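Endoglucanase E (PDB 2WAO) degrades plant cell wall polysaccharides, its C-terminal carbohydrate esterase family 2 domain probably removing acetyl groups from them while also binding cello-oligosaccharides in its active-site cleft. Local coordinates at residues A[19-24]-A[101-106]; A[26-31]-A[95-100]; A[36-41]-A[80-85]; A[179-184]-A[234-239]; A[253-258]-A[288-293]. One frame throughout, in Å; residues are numbered along the deposited sequence.

Contact 1: A[19-24]-A[101-106]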
# COMPACT_ATOMS: atom_id res chain seq x y z
N PHE A 19 4.08 -17.01 -8.07
CA PHE A 19 3.66 -18.41 -7.85
C PHE A 19 4.69 -19.43 -8.39
O PHE A 19 4.38 -20.62 -8.53
CB PHE A 19 2.27 -18.61 -8.48
CG PHE A 19 1.18 -17.79 -7.81
CD1 PHE A 19 0.57 -18.25 -6.66
CD2 PHE A 19 0.77 -16.55 -8.35
CE1 PHE A 19 -0.46 -17.54 -6.03
CE2 PHE A 19 -0.25 -15.81 -7.71
CZ PHE A 19 -0.86 -16.31 -6.55
N SER A 20 5.92 -18.99 -8.64
CA SER A 20 6.90 -19.83 -9.33
C SER A 20 7.40 -21.01 -8.48
O SER A 20 7.76 -22.05 -9.02
CB SER A 20 8.05 -19.00 -9.91
OG SER A 20 8.87 -18.48 -8.89
N ASP A 21 7.36 -20.87 -7.15
CA ASP A 21 7.78 -21.92 -6.23
C ASP A 21 6.57 -22.76 -5.78
O ASP A 21 5.69 -22.24 -5.09
CB ASP A 21 8.46 -21.30 -5.01
CG ASP A 21 9.04 -22.34 -4.04
OD1 ASP A 21 8.78 -23.56 -4.18
OD2 ASP A 21 9.76 -21.93 -3.12
N PRO A 22 6.56 -24.07 -6.11
CA PRO A 22 5.40 -24.89 -5.71
C PRO A 22 5.22 -24.99 -4.19
O PRO A 22 4.12 -25.31 -3.73
CB PRO A 22 5.68 -26.28 -6.35
CG PRO A 22 7.20 -26.33 -6.50
CD PRO A 22 7.61 -24.87 -6.81
N ASN A 23 6.25 -24.71 -3.40
CA ASN A 23 6.10 -24.71 -1.93
C ASN A 23 5.16 -23.61 -1.38
O ASN A 23 4.63 -23.74 -0.29
CB ASN A 23 7.46 -24.56 -1.25
CG ASN A 23 8.25 -25.87 -1.21
OD1 ASN A 23 9.45 -25.86 -1.46
ND2 ASN A 23 7.59 -26.96 -0.90
N GLY A 24 4.96 -22.54 -2.13
CA GLY A 24 4.04 -21.49 -1.65
C GLY A 24 4.28 -20.16 -2.34
O GLY A 24 5.42 -19.87 -2.73
N GLU A 101 10.86 -10.31 1.61
CA GLU A 101 9.82 -11.13 0.96
C GLU A 101 9.26 -12.13 1.94
O GLU A 101 9.95 -12.55 2.88
CB GLU A 101 10.40 -11.90 -0.25
CG GLU A 101 10.97 -10.95 -1.27
CD GLU A 101 11.87 -11.64 -2.29
OE1 GLU A 101 11.89 -12.91 -2.30
OE2 GLU A 101 12.57 -10.90 -3.05
N VAL A 102 8.02 -12.51 1.71
CA VAL A 102 7.32 -13.43 2.58
C VAL A 102 6.75 -14.54 1.69
O VAL A 102 6.22 -14.26 0.61
CB VAL A 102 6.16 -12.68 3.26
CG1 VAL A 102 5.07 -13.64 3.89
CG2 VAL A 102 6.75 -11.71 4.28
N GLN A 103 6.85 -15.76 2.17
CA GLN A 103 6.30 -16.91 1.44
C GLN A 103 5.28 -17.58 2.37
O GLN A 103 5.57 -17.81 3.56
CB GLN A 103 7.44 -17.85 1.05
CG GLN A 103 7.00 -19.07 0.22
CD GLN A 103 8.15 -19.89 -0.32
OE1 GLN A 103 9.23 -19.98 0.32
NE2 GLN A 103 7.96 -20.47 -1.51
N PHE A 104 4.10 -17.86 1.82
CA PHE A 104 3.06 -18.55 2.55
C PHE A 104 3.20 -20.01 2.23
O PHE A 104 3.11 -20.41 1.06
CB PHE A 104 1.65 -17.98 2.24
CG PHE A 104 1.51 -16.57 2.68
CD1 PHE A 104 1.32 -16.26 4.01
CD2 PHE A 104 1.66 -15.53 1.76
CE1 PHE A 104 1.25 -14.93 4.44
CE2 PHE A 104 1.61 -14.20 2.16
CZ PHE A 104 1.39 -13.90 3.51
N LEU A 105 3.48 -20.78 3.27
CA LEU A 105 3.79 -22.19 3.07
C LEU A 105 2.64 -23.14 3.38
O LEU A 105 2.81 -24.34 3.22
CB LEU A 105 5.06 -22.57 3.82
CG LEU A 105 6.29 -21.85 3.31
CD1 LEU A 105 7.35 -22.01 4.40
CD2 LEU A 105 6.78 -22.44 1.97
N GLY A 106 1.48 -22.62 3.77
CA GLY A 106 0.32 -23.49 3.96
C GLY A 106 -0.47 -23.17 5.19
O GLY A 106 0.07 -22.66 6.17
O HOH W 1 5.01 -25.93 1.44
O HOH W 2 2.63 -25.01 0.51
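The carboxamide of Q103, on strand 102-106, reaches into the type I beta turn D21-G24 and holds it to an antiparallel sheet of the N-terminal beta domain. Both N-H groups of its NE2 are used: one goes to D21 OD2 at 2.8 Å, the other to the carbonyl oxygen of G24, with NE2 2.9 Å from G24 O and the bond nearly straight at 170°. Both acceptors lie in the amide plane of Q103, whereas D21 OD2 is met from above its carboxylate plane. Glutamine suits the place because its extended chain, with CG anti to the backbone N (chi1 -177°), is long enough to carry a double donor from the strand to the turn. The aspartate has a second task: its OD1 accepts from N23 N, closing an Asx turn inside the beta turn, whose own bond runs from G24 N to D21 O. L105 CD2 packs against N23, 3.4 Å from N23 O. Strand 43-49 continues the sheet beyond 102-106. A water lies between two carbonyls, 2.8 Å from N23 O and 3.2 Å from L105 O. G24 lies so close to the strand that a side chain on it would run into F104 O, and G24 CA touches F104 O at 3.1 Å in a C-H...O contact.

Contact 2: A[26-31]-A[95-100]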
# COMPACT_ATOMS: atom_id res chain seq x y z
N LYS A 26 4.76 -16.20 -3.01
CA LYS A 26 5.65 -15.22 -2.42
C LYS A 26 5.13 -13.83 -2.72
O LYS A 26 4.54 -13.60 -3.78
CB LYS A 26 7.03 -15.34 -3.04
CG LYS A 26 7.76 -16.64 -2.74
CD LYS A 26 9.21 -16.47 -3.13
CE LYS A 26 9.64 -17.69 -3.85
NZ LYS A 26 11.09 -17.64 -4.20
N CYS A 27 5.35 -12.92 -1.78
CA CYS A 27 4.89 -11.53 -1.94
C CYS A 27 5.83 -10.60 -1.16
O CYS A 27 6.64 -11.07 -0.34
CB CYS A 27 3.45 -11.32 -1.50
SG CYS A 27 3.30 -11.43 0.26
N ALA A 28 5.72 -9.30 -1.45
CA ALA A 28 6.64 -8.32 -0.84
C ALA A 28 5.91 -7.04 -0.46
O ALA A 28 6.10 -6.51 0.63
CB ALA A 28 7.76 -8.00 -1.79
N TRP A 29 5.05 -6.55 -1.33
CA TRP A 29 4.50 -5.21 -1.12
C TRP A 29 3.61 -5.08 0.11
O TRP A 29 2.86 -6.02 0.47
CB TRP A 29 3.79 -4.69 -2.36
CG TRP A 29 4.70 -4.58 -3.56
CD1 TRP A 29 4.74 -5.45 -4.63
CD2 TRP A 29 5.70 -3.59 -3.82
NE1 TRP A 29 5.70 -5.03 -5.55
CE2 TRP A 29 6.30 -3.90 -5.07
CE3 TRP A 29 6.12 -2.41 -3.14
CZ2 TRP A 29 7.30 -3.10 -5.65
CZ3 TRP A 29 7.11 -1.63 -3.71
CH2 TRP A 29 7.71 -1.97 -4.95
N SER A 30 3.68 -3.90 0.75
CA SER A 30 2.76 -3.54 1.84
C SER A 30 1.33 -3.98 1.51
O SER A 30 0.83 -3.78 0.41
CB SER A 30 2.68 -2.02 2.01
OG SER A 30 3.91 -1.47 2.34
N GLY A 31 0.64 -4.51 2.51
CA GLY A 31 -0.78 -4.73 2.34
C GLY A 31 -1.12 -5.99 1.52
O GLY A 31 -2.31 -6.28 1.32
N THR A 95 3.85 -4.74 7.08
CA THR A 95 5.14 -4.11 6.82
C THR A 95 5.49 -4.06 5.33
O THR A 95 5.00 -4.84 4.50
CB THR A 95 6.24 -4.87 7.58
OG1 THR A 95 5.94 -6.27 7.51
CG2 THR A 95 6.28 -4.44 9.06
N GLU A 96 6.38 -3.15 4.97
CA GLU A 96 6.66 -2.87 3.56
C GLU A 96 7.68 -3.83 2.93
O GLU A 96 8.30 -4.69 3.60
CB GLU A 96 7.13 -1.43 3.42
CG GLU A 96 8.45 -1.17 4.21
CD GLU A 96 8.85 0.28 4.10
OE1 GLU A 96 9.40 0.67 3.04
OE2 GLU A 96 8.58 1.04 5.09
N ALA A 97 7.83 -3.66 1.62
CA ALA A 97 8.62 -4.58 0.79
C ALA A 97 10.08 -4.57 1.24
O ALA A 97 10.77 -5.63 1.24
CB ALA A 97 8.48 -4.18 -0.68
N SER A 98 10.56 -3.40 1.66
CA SER A 98 11.98 -3.31 2.07
C SER A 98 12.31 -4.20 3.29
O SER A 98 13.48 -4.49 3.54
CB SER A 98 12.43 -1.87 2.32
OG SER A 98 11.79 -1.35 3.46
N LEU A 99 11.31 -4.62 4.06
CA LEU A 99 11.57 -5.49 5.22
C LEU A 99 11.60 -7.00 4.86
O LEU A 99 11.78 -7.85 5.74
CB LEU A 99 10.57 -5.23 6.34
CG LEU A 99 10.76 -3.88 7.00
CD1 LEU A 99 9.51 -3.45 7.76
CD2 LEU A 99 12.03 -3.87 7.93
N GLY A 100 11.39 -7.33 3.59
CA GLY A 100 11.72 -8.67 3.14
C GLY A 100 10.56 -9.35 2.47
O GLY A 100 9.41 -9.04 2.75
O HOH W 3 5.73 -1.87 0.37
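A28 begins the contact, just past strand 26-27, by setting its methyl against that of A97, CB to CB 4.0 Å. Its carbonyl oxygen comes still nearer, 3.2 Å from A97 CA in a C-H...O contact, and takes a hydrogen bond from K93 as well. Alanine on both sides lets the two backbones come this close. At W29 the side chain points away, but A97 CB still lies 3.8 Å from W29 CE3, above the ring plane toward its rim, while NE1 donates to the carbonyl of Y198. S30 is small enough for its OG to rest 3.3 Å from E96 CA, and its backbone N shares a water with A97 N. The carboxylate of E96 leads off to S176 of the glycan pocket. A97 opens the 3-10 turn 97-99, between strands 85-93 and 102-108, and this buried contact places that turn against the chain leaving strand 26-27, with helix 131-134 of the esterase domain touching S30 and E96.

Contact 3: A[36-41]-A[80-85]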
# COMPACT_ATOMS: atom_id res chain seq x y z
N LEU A 36 -9.53 -16.10 2.85
CA LEU A 36 -10.15 -17.43 2.70
C LEU A 36 -11.31 -17.61 3.67
O LEU A 36 -11.42 -16.87 4.63
CB LEU A 36 -9.08 -18.53 2.87
CG LEU A 36 -8.35 -18.59 4.24
CD1 LEU A 36 -9.26 -19.20 5.33
CD2 LEU A 36 -7.07 -19.40 4.11
N ASN A 37 -12.16 -18.59 3.39
CA ASN A 37 -13.16 -19.06 4.32
C ASN A 37 -12.78 -20.45 4.83
O ASN A 37 -12.27 -21.27 4.08
CB ASN A 37 -14.53 -19.15 3.62
CG ASN A 37 -15.08 -17.78 3.24
OD1 ASN A 37 -15.23 -16.88 4.08
ND2 ASN A 37 -15.39 -17.62 1.97
N PHE A 38 -12.98 -20.69 6.12
CA PHE A 38 -12.72 -22.03 6.66
C PHE A 38 -13.85 -22.44 7.59
O PHE A 38 -14.57 -21.58 8.16
CB PHE A 38 -11.35 -22.15 7.35
CG PHE A 38 -11.25 -21.39 8.64
CD1 PHE A 38 -11.42 -22.04 9.88
CD2 PHE A 38 -10.95 -20.03 8.63
CE1 PHE A 38 -11.34 -21.34 11.11
CE2 PHE A 38 -10.84 -19.32 9.86
CZ PHE A 38 -11.04 -20.00 11.12
N TYR A 39 -13.98 -23.74 7.74
CA TYR A 39 -14.91 -24.32 8.70
C TYR A 39 -14.08 -24.88 9.84
O TYR A 39 -13.14 -25.62 9.63
CB TYR A 39 -15.74 -25.46 8.07
CG TYR A 39 -16.85 -25.91 9.01
CD1 TYR A 39 -18.12 -25.35 8.92
CD2 TYR A 39 -16.60 -26.84 10.01
CE1 TYR A 39 -19.15 -25.74 9.80
CE2 TYR A 39 -17.63 -27.25 10.90
CZ TYR A 39 -18.89 -26.68 10.78
OH TYR A 39 -19.91 -27.05 11.64
N GLY A 40 -14.41 -24.49 11.06
CA GLY A 40 -13.75 -25.12 12.23
C GLY A 40 -13.71 -24.18 13.41
O GLY A 40 -14.61 -23.33 13.55
N THR A 41 -12.69 -24.34 14.24
CA THR A 41 -12.57 -23.55 15.47
C THR A 41 -11.25 -22.78 15.53
O THR A 41 -11.07 -21.93 16.40
CB THR A 41 -12.65 -24.45 16.73
OG1 THR A 41 -11.49 -25.31 16.76
CG2 THR A 41 -13.94 -25.27 16.72
N SER A 80 -7.89 -19.26 17.66
CA SER A 80 -8.39 -20.54 18.17
C SER A 80 -9.53 -20.31 19.16
O SER A 80 -9.83 -19.17 19.54
CB SER A 80 -7.26 -21.35 18.81
OG SER A 80 -6.65 -20.61 19.87
N GLY A 81 -10.22 -21.40 19.49
CA GLY A 81 -11.29 -21.34 20.47
C GLY A 81 -12.54 -20.70 19.95
O GLY A 81 -13.37 -20.27 20.74
N LEU A 82 -12.69 -20.62 18.62
CA LEU A 82 -13.90 -20.06 18.01
C LEU A 82 -15.04 -21.05 18.07
O LEU A 82 -14.81 -22.27 18.07
CB LEU A 82 -13.66 -19.68 16.53
CG LEU A 82 -12.48 -18.76 16.19
CD1 LEU A 82 -12.23 -18.76 14.68
CD2 LEU A 82 -12.71 -17.30 16.71
N ALA A 83 -16.27 -20.53 18.09
CA ALA A 83 -17.47 -21.36 17.89
C ALA A 83 -17.30 -22.09 16.57
O ALA A 83 -16.99 -21.48 15.55
CB ALA A 83 -18.74 -20.50 17.87
N GLU A 84 -17.49 -23.41 16.60
CA GLU A 84 -17.38 -24.21 15.40
C GLU A 84 -18.37 -23.71 14.35
O GLU A 84 -19.55 -23.59 14.62
CB GLU A 84 -17.66 -25.67 15.74
CG GLU A 84 -17.36 -26.61 14.61
CD GLU A 84 -17.69 -28.03 14.98
OE1 GLU A 84 -17.44 -28.40 16.16
OE2 GLU A 84 -18.20 -28.76 14.10
N GLY A 85 -17.87 -23.42 13.15
CA GLY A 85 -18.71 -22.91 12.09
C GLY A 85 -17.86 -22.37 10.98
O GLY A 85 -16.65 -22.54 10.99
O HOH W 4 -9.58 -24.42 18.63
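T41, G85 and Y39 have the most surface buried where the end of strand 33-40 meets the loop 80-85. T41 works with both backbone and side chain. Its carbonyl oxygen takes the N-H of L82 in the carbonyl plane, on a lone pair, with L82 N 3.0 Å from T41 O; its CG2 packs 3.8 Å from E84 CA, and its OG1 lies 2.8 Å from a water that accepts from G81 N. A beta-branched threonine suits this rim, since CG2 covers the loop while OG1 meets the bridging water. G85 pairs with G40 as an antiparallel hydrogen-bonded pair, G40 N to G85 O at 3.0 Å and a longer return bond from G85 N to G40 O. Y39, with CG anti to the backbone N (chi1 -171°), lays one ring face over the flat backbone of G85, whose CA stands 4.1 Å from the ring centroid in a CH-pi contact. E84 OE2 comes near the ring plane at the hydroxyl end, 3.4 Å from Y39 OH, a weak and unsettled hydrogen bond. F38 CZ touches L82 CD1 at 4.0 Å, next to H87. The pairing belongs to the antiparallel, probably galactose-binding-domain-like N-terminal beta domain of family 2 esterases, where strand 85-93 starts beside the end of 33-40.

Contact 4: A[179-184]-A[234-239]. With BGC (beta-D-glucopyranose), chain B; BGC (beta-D-glucopyranose), chain C.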
# COMPACT_ATOMS: atom_id res chain seq x y z
N GLY A 179 11.41 8.44 -4.21
CA GLY A 179 10.89 9.61 -4.91
C GLY A 179 10.91 9.39 -6.41
O GLY A 179 11.22 8.27 -6.91
N LEU A 180 10.56 10.45 -7.11
CA LEU A 180 10.56 10.46 -8.54
C LEU A 180 11.95 10.80 -9.09
O LEU A 180 12.34 10.26 -10.17
CB LEU A 180 9.59 11.51 -9.09
CG LEU A 180 8.18 10.94 -9.01
CD1 LEU A 180 7.13 12.00 -8.95
CD2 LEU A 180 7.95 9.99 -10.22
N THR A 181 12.64 11.74 -8.43
CA THR A 181 14.01 12.15 -8.92
C THR A 181 15.13 11.83 -7.94
O THR A 181 16.34 11.88 -8.31
CB THR A 181 14.10 13.69 -9.23
OG1 THR A 181 14.09 14.41 -8.00
CG2 THR A 181 12.94 14.13 -10.10
N MET A 182 14.75 11.55 -6.69
CA MET A 182 15.70 11.31 -5.59
C MET A 182 14.99 10.58 -4.48
O MET A 182 13.76 10.66 -4.38
CB MET A 182 16.26 12.65 -5.07
CG MET A 182 15.18 13.52 -4.47
SD MET A 182 15.78 15.13 -3.95
CE MET A 182 16.61 14.58 -2.49
N ASN A 183 15.75 9.88 -3.64
CA ASN A 183 15.23 9.30 -2.42
C ASN A 183 15.49 10.25 -1.26
O ASN A 183 16.21 11.23 -1.41
CB ASN A 183 15.87 7.93 -2.22
CG ASN A 183 15.49 7.00 -3.36
OD1 ASN A 183 14.33 6.98 -3.79
ND2 ASN A 183 16.48 6.35 -3.93
N TYR A 184 14.89 9.98 -0.12
CA TYR A 184 15.06 10.81 1.08
C TYR A 184 16.53 11.17 1.35
O TYR A 184 17.38 10.30 1.40
CB TYR A 184 14.48 10.12 2.33
CG TYR A 184 14.67 11.05 3.50
CD1 TYR A 184 13.92 12.22 3.62
CD2 TYR A 184 15.70 10.82 4.43
CE1 TYR A 184 14.16 13.12 4.66
CE2 TYR A 184 15.94 11.72 5.48
CZ TYR A 184 15.15 12.84 5.58
OH TYR A 184 15.39 13.71 6.61
N THR A 234 12.15 20.92 -14.09
CA THR A 234 12.03 20.14 -15.34
C THR A 234 12.18 18.63 -15.11
O THR A 234 11.38 17.83 -15.65
CB THR A 234 13.01 20.69 -16.42
OG1 THR A 234 12.71 22.07 -16.64
CG2 THR A 234 12.79 19.97 -17.72
N LYS A 235 13.15 18.28 -14.28
CA LYS A 235 13.46 16.90 -13.93
C LYS A 235 12.25 16.23 -13.25
O LYS A 235 11.81 15.15 -13.64
CB LYS A 235 14.67 16.87 -13.01
CG LYS A 235 15.14 15.46 -12.65
CD LYS A 235 16.44 15.43 -11.78
CE LYS A 235 17.12 14.06 -11.94
NZ LYS A 235 18.01 13.64 -10.78
N PHE A 236 11.72 16.91 -12.25
CA PHE A 236 10.55 16.42 -11.50
C PHE A 236 9.26 16.29 -12.35
O PHE A 236 8.58 15.24 -12.31
CB PHE A 236 10.31 17.29 -10.24
CG PHE A 236 9.14 16.78 -9.39
CD1 PHE A 236 9.35 15.78 -8.44
CD2 PHE A 236 7.85 17.26 -9.61
CE1 PHE A 236 8.29 15.29 -7.67
CE2 PHE A 236 6.78 16.77 -8.86
CZ PHE A 236 6.99 15.80 -7.90
N VAL A 237 8.93 17.34 -13.10
CA VAL A 237 7.76 17.34 -13.93
C VAL A 237 7.88 16.25 -15.00
O VAL A 237 6.94 15.49 -15.23
CB VAL A 237 7.50 18.73 -14.53
CG1 VAL A 237 6.41 18.64 -15.66
CG2 VAL A 237 7.02 19.69 -13.39
N THR A 238 9.05 16.16 -15.63
CA THR A 238 9.24 15.08 -16.64
C THR A 238 9.11 13.67 -16.04
O THR A 238 8.52 12.80 -16.64
CB THR A 238 10.58 15.30 -17.41
OG1 THR A 238 10.51 16.56 -18.11
CG2 THR A 238 10.83 14.19 -18.42
N ALA A 239 9.67 13.47 -14.84
CA ALA A 239 9.66 12.20 -14.13
C ALA A 239 8.20 11.83 -13.79
O ALA A 239 7.80 10.68 -13.93
CB ALA A 239 10.54 12.27 -12.84
C2 BGC B . 13.54 9.66 8.51
C3 BGC B . 14.33 8.71 7.62
C4 BGC B . 13.39 8.06 6.60
C5 BGC B . 12.65 9.16 5.82
C6 BGC B . 11.73 8.66 4.69
C1 BGC B . 12.77 10.66 7.65
O2 BGC B . 14.43 10.30 9.43
O3 BGC B . 14.95 7.71 8.43
O4 BGC B . 14.27 7.46 5.79
O5 BGC B . 11.92 9.97 6.75
O6 BGC B . 10.73 7.82 5.26
C2 BGC C . 10.32 14.46 6.89
C3 BGC C . 10.59 12.98 7.13
C4 BGC C . 11.80 12.78 8.02
C5 BGC C . 11.66 13.59 9.31
C6 BGC C . 13.01 13.55 10.03
C1 BGC C . 10.23 15.20 8.24
O2 BGC C . 9.11 14.65 6.15
O3 BGC C . 10.78 12.33 5.89
O4 BGC C . 11.97 11.53 8.45
O5 BGC C . 11.35 14.97 9.07
O6 BGC C . 12.81 14.34 11.15
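The loop 179-184, which lends Y184 to the glycan pocket of the SGNH (GDSL) esterase domain, is backed at its other end by helix 233-250. L180 and T181 are the residues that meet the helix. L180 spreads its two methyls over it: CD1 lies 3.7 Å from F236 CE1, obliquely to that ring, and CD2 comes near the carbonyl of A239. A small alanine at 239 lets the loop close in, with L180 CB 3.9 Å from A239 CB. T181 suits its place because its methyl CG2 packs among the helix side chains, 3.6 Å from K235 CG and the same distance from F236 CA. The lysine chain is extended, its CG anti to the backbone N (chi1 -176°), and lies across the threonine; its NZ ends in only a weak hydrogen bond to T181 O. The aromatic ring of F236 is buried, meeting F226 edge-to-face and reaching helix 266-285. D225 accepts the backbone N-H groups of L180 and T181, also holding the loop. At the pocket end Y184 presents one face to the glucose of chain B, as an aromatic platform commonly does for a pyranose, and Y184 CG lies 3.6 Å from its C5.

Contact 5: A[253-258]-A[288-293]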
# COMPACT_ATOMS: atom_id res chain seq x y z
N ASP A 253 -7.79 2.64 -19.38
CA ASP A 253 -9.11 3.07 -18.92
C ASP A 253 -9.12 3.57 -17.45
O ASP A 253 -10.17 3.99 -16.96
CB ASP A 253 -10.17 1.94 -19.13
CG ASP A 253 -10.14 1.35 -20.58
OD1 ASP A 253 -10.00 2.12 -21.55
OD2 ASP A 253 -10.21 0.10 -20.76
N ALA A 254 -7.97 3.54 -16.75
CA ALA A 254 -7.95 3.91 -15.34
C ALA A 254 -8.11 5.40 -15.11
O ALA A 254 -7.62 6.22 -15.92
CB ALA A 254 -6.65 3.43 -14.68
N HIS A 255 -8.78 5.74 -14.00
CA HIS A 255 -8.83 7.12 -13.48
C HIS A 255 -7.60 7.31 -12.59
O HIS A 255 -7.40 6.53 -11.64
CB HIS A 255 -10.09 7.32 -12.66
CG HIS A 255 -11.36 7.19 -13.45
ND1 HIS A 255 -12.08 8.29 -13.86
CD2 HIS A 255 -12.03 6.11 -13.92
CE1 HIS A 255 -13.15 7.89 -14.53
NE2 HIS A 255 -13.14 6.57 -14.58
N ILE A 256 -6.79 8.34 -12.88
CA ILE A 256 -5.50 8.50 -12.15
C ILE A 256 -5.59 9.72 -11.23
O ILE A 256 -5.84 10.85 -11.70
CB ILE A 256 -4.29 8.64 -13.13
CG1 ILE A 256 -4.20 7.39 -14.04
CG2 ILE A 256 -2.94 8.88 -12.34
CD1 ILE A 256 -3.14 7.53 -15.19
N PHE A 257 -5.35 9.51 -9.93
CA PHE A 257 -5.43 10.60 -8.91
C PHE A 257 -4.04 10.93 -8.43
O PHE A 257 -3.36 10.05 -7.87
CB PHE A 257 -6.34 10.16 -7.75
CG PHE A 257 -7.77 10.06 -8.14
CD1 PHE A 257 -8.64 11.14 -7.92
CD2 PHE A 257 -8.27 8.87 -8.71
CE1 PHE A 257 -9.98 11.05 -8.28
CE2 PHE A 257 -9.61 8.79 -9.09
CZ PHE A 257 -10.46 9.86 -8.88
N CYS A 258 -3.60 12.16 -8.72
CA CYS A 258 -2.24 12.64 -8.35
C CYS A 258 -2.31 13.48 -7.08
O CYS A 258 -3.03 14.50 -7.04
CB CYS A 258 -1.66 13.48 -9.49
SG CYS A 258 -1.49 12.53 -11.00
N ASP A 288 -6.05 13.91 -21.91
CA ASP A 288 -6.37 12.90 -20.90
C ASP A 288 -7.15 13.56 -19.78
O ASP A 288 -6.56 14.14 -18.84
CB ASP A 288 -5.12 12.28 -20.32
CG ASP A 288 -5.41 10.93 -19.59
OD1 ASP A 288 -6.57 10.67 -19.16
OD2 ASP A 288 -4.46 10.12 -19.45
N LEU A 289 -8.46 13.45 -19.87
CA LEU A 289 -9.35 14.02 -18.86
C LEU A 289 -9.53 13.15 -17.59
O LEU A 289 -10.21 13.58 -16.64
CB LEU A 289 -10.72 14.36 -19.48
CG LEU A 289 -10.69 15.32 -20.68
CD1 LEU A 289 -12.12 15.71 -21.10
CD2 LEU A 289 -9.78 16.54 -20.32
N LYS A 290 -8.96 11.95 -17.59
CA LYS A 290 -9.03 11.06 -16.43
C LYS A 290 -7.74 11.05 -15.59
O LYS A 290 -7.33 10.02 -15.09
CB LYS A 290 -9.42 9.65 -16.87
CG LYS A 290 -10.81 9.65 -17.53
CD LYS A 290 -11.05 8.41 -18.34
CE LYS A 290 -11.09 7.21 -17.43
NZ LYS A 290 -11.77 6.02 -18.11
N VAL A 291 -7.13 12.23 -15.44
CA VAL A 291 -6.01 12.50 -14.53
C VAL A 291 -6.50 13.69 -13.69
O VAL A 291 -6.97 14.73 -14.22
CB VAL A 291 -4.74 12.88 -15.24
CG1 VAL A 291 -3.61 13.03 -14.19
CG2 VAL A 291 -4.36 11.76 -16.15
N TYR A 292 -6.44 13.50 -12.38
CA TYR A 292 -6.99 14.44 -11.38
C TYR A 292 -5.97 14.79 -10.33
O TYR A 292 -5.02 14.03 -10.08
CB TYR A 292 -8.18 13.83 -10.66
CG TYR A 292 -9.15 13.12 -11.59
CD1 TYR A 292 -9.95 13.84 -12.50
CD2 TYR A 292 -9.25 11.74 -11.55
CE1 TYR A 292 -10.88 13.15 -13.35
CE2 TYR A 292 -10.16 11.03 -12.41
CZ TYR A 292 -10.93 11.76 -13.31
OH TYR A 292 -11.80 11.06 -14.12
N PHE A 293 -6.22 15.92 -9.69
CA PHE A 293 -5.41 16.37 -8.56
C PHE A 293 -6.13 16.29 -7.20
O PHE A 293 -7.33 16.64 -7.08
CB PHE A 293 -4.94 17.81 -8.80
CG PHE A 293 -4.08 18.33 -7.68
CD1 PHE A 293 -2.79 17.83 -7.49
CD2 PHE A 293 -4.58 19.32 -6.80
CE1 PHE A 293 -1.97 18.29 -6.46
CE2 PHE A 293 -3.77 19.79 -5.75
CZ PHE A 293 -2.46 19.26 -5.58
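K290 arches over H255 and fills the hollow above its imidazole: CE stands 3.6 Å from the ring centroid and only 11° off the normal, a CH-pi contact. The lysine bends at chi3 (66°), which turns CE back over the ring, and NZ then reaches D253 O at 2.8 Å, from above that carbonyl plane. Lysine suits the spot because its aliphatic part covers the ring while its charged tip finds an oxygen. At the edge of the same imidazole Y292 comes in rim to rim, with H255 ND1 2.8 Å from Y292 OH in a hydrogen bond that either could donate. The tyrosine also leans on F257: its CD2 sits over one face of F257, toward the rim, 3.4 Å from F257 CE1, the planes turned by 40°. These three rings form an aromatic cluster on one face of the parallel sheet, covered by helix 313-331. The strands belong to a beta-alpha-beta unit, strand 255-260, helix 266-285, strand 291-295, of the SGNH-hydrolase fold, joined by backbone hydrogen bonds of parallel pairing such as C258 N to Y292 O at 2.7 Å. On the face carrying I256, V291 and C258 smaller groups meet. C258 SG fits beside V291 CG1 at 3.9 Å, and I256 CB faces V291 CG2 at 4.3 Å, an apolar layer against helices 233-250 and 266-285. F293 follows on the same face, its CD1 3.4 Å from C258 O, which meets the ring obliquely.

In the fold
From the N terminus, contact 1 opens first and closes the longest loop of the three contacts in the beta domain, bringing 19-24 to strand 102-108. Contact 2 is nested within it and contact 3 within contact 2, so contact 1 encloses contact 2, which encloses contact 3. Contacts 1 and 2 also touch, V102 N probably bonding to C27 O, where strands 26-27 and 102-108 lie side by side in one sheet, whereas contact 3 lies at the far end, its centre about 28 Å from that of contact 2. Contacts 4 and 5 follow in series within the esterase domain: one ties a pocket loop to helix 233-250, the other joins the edge strand 291-295 to 255-260, the strand that follows this helix.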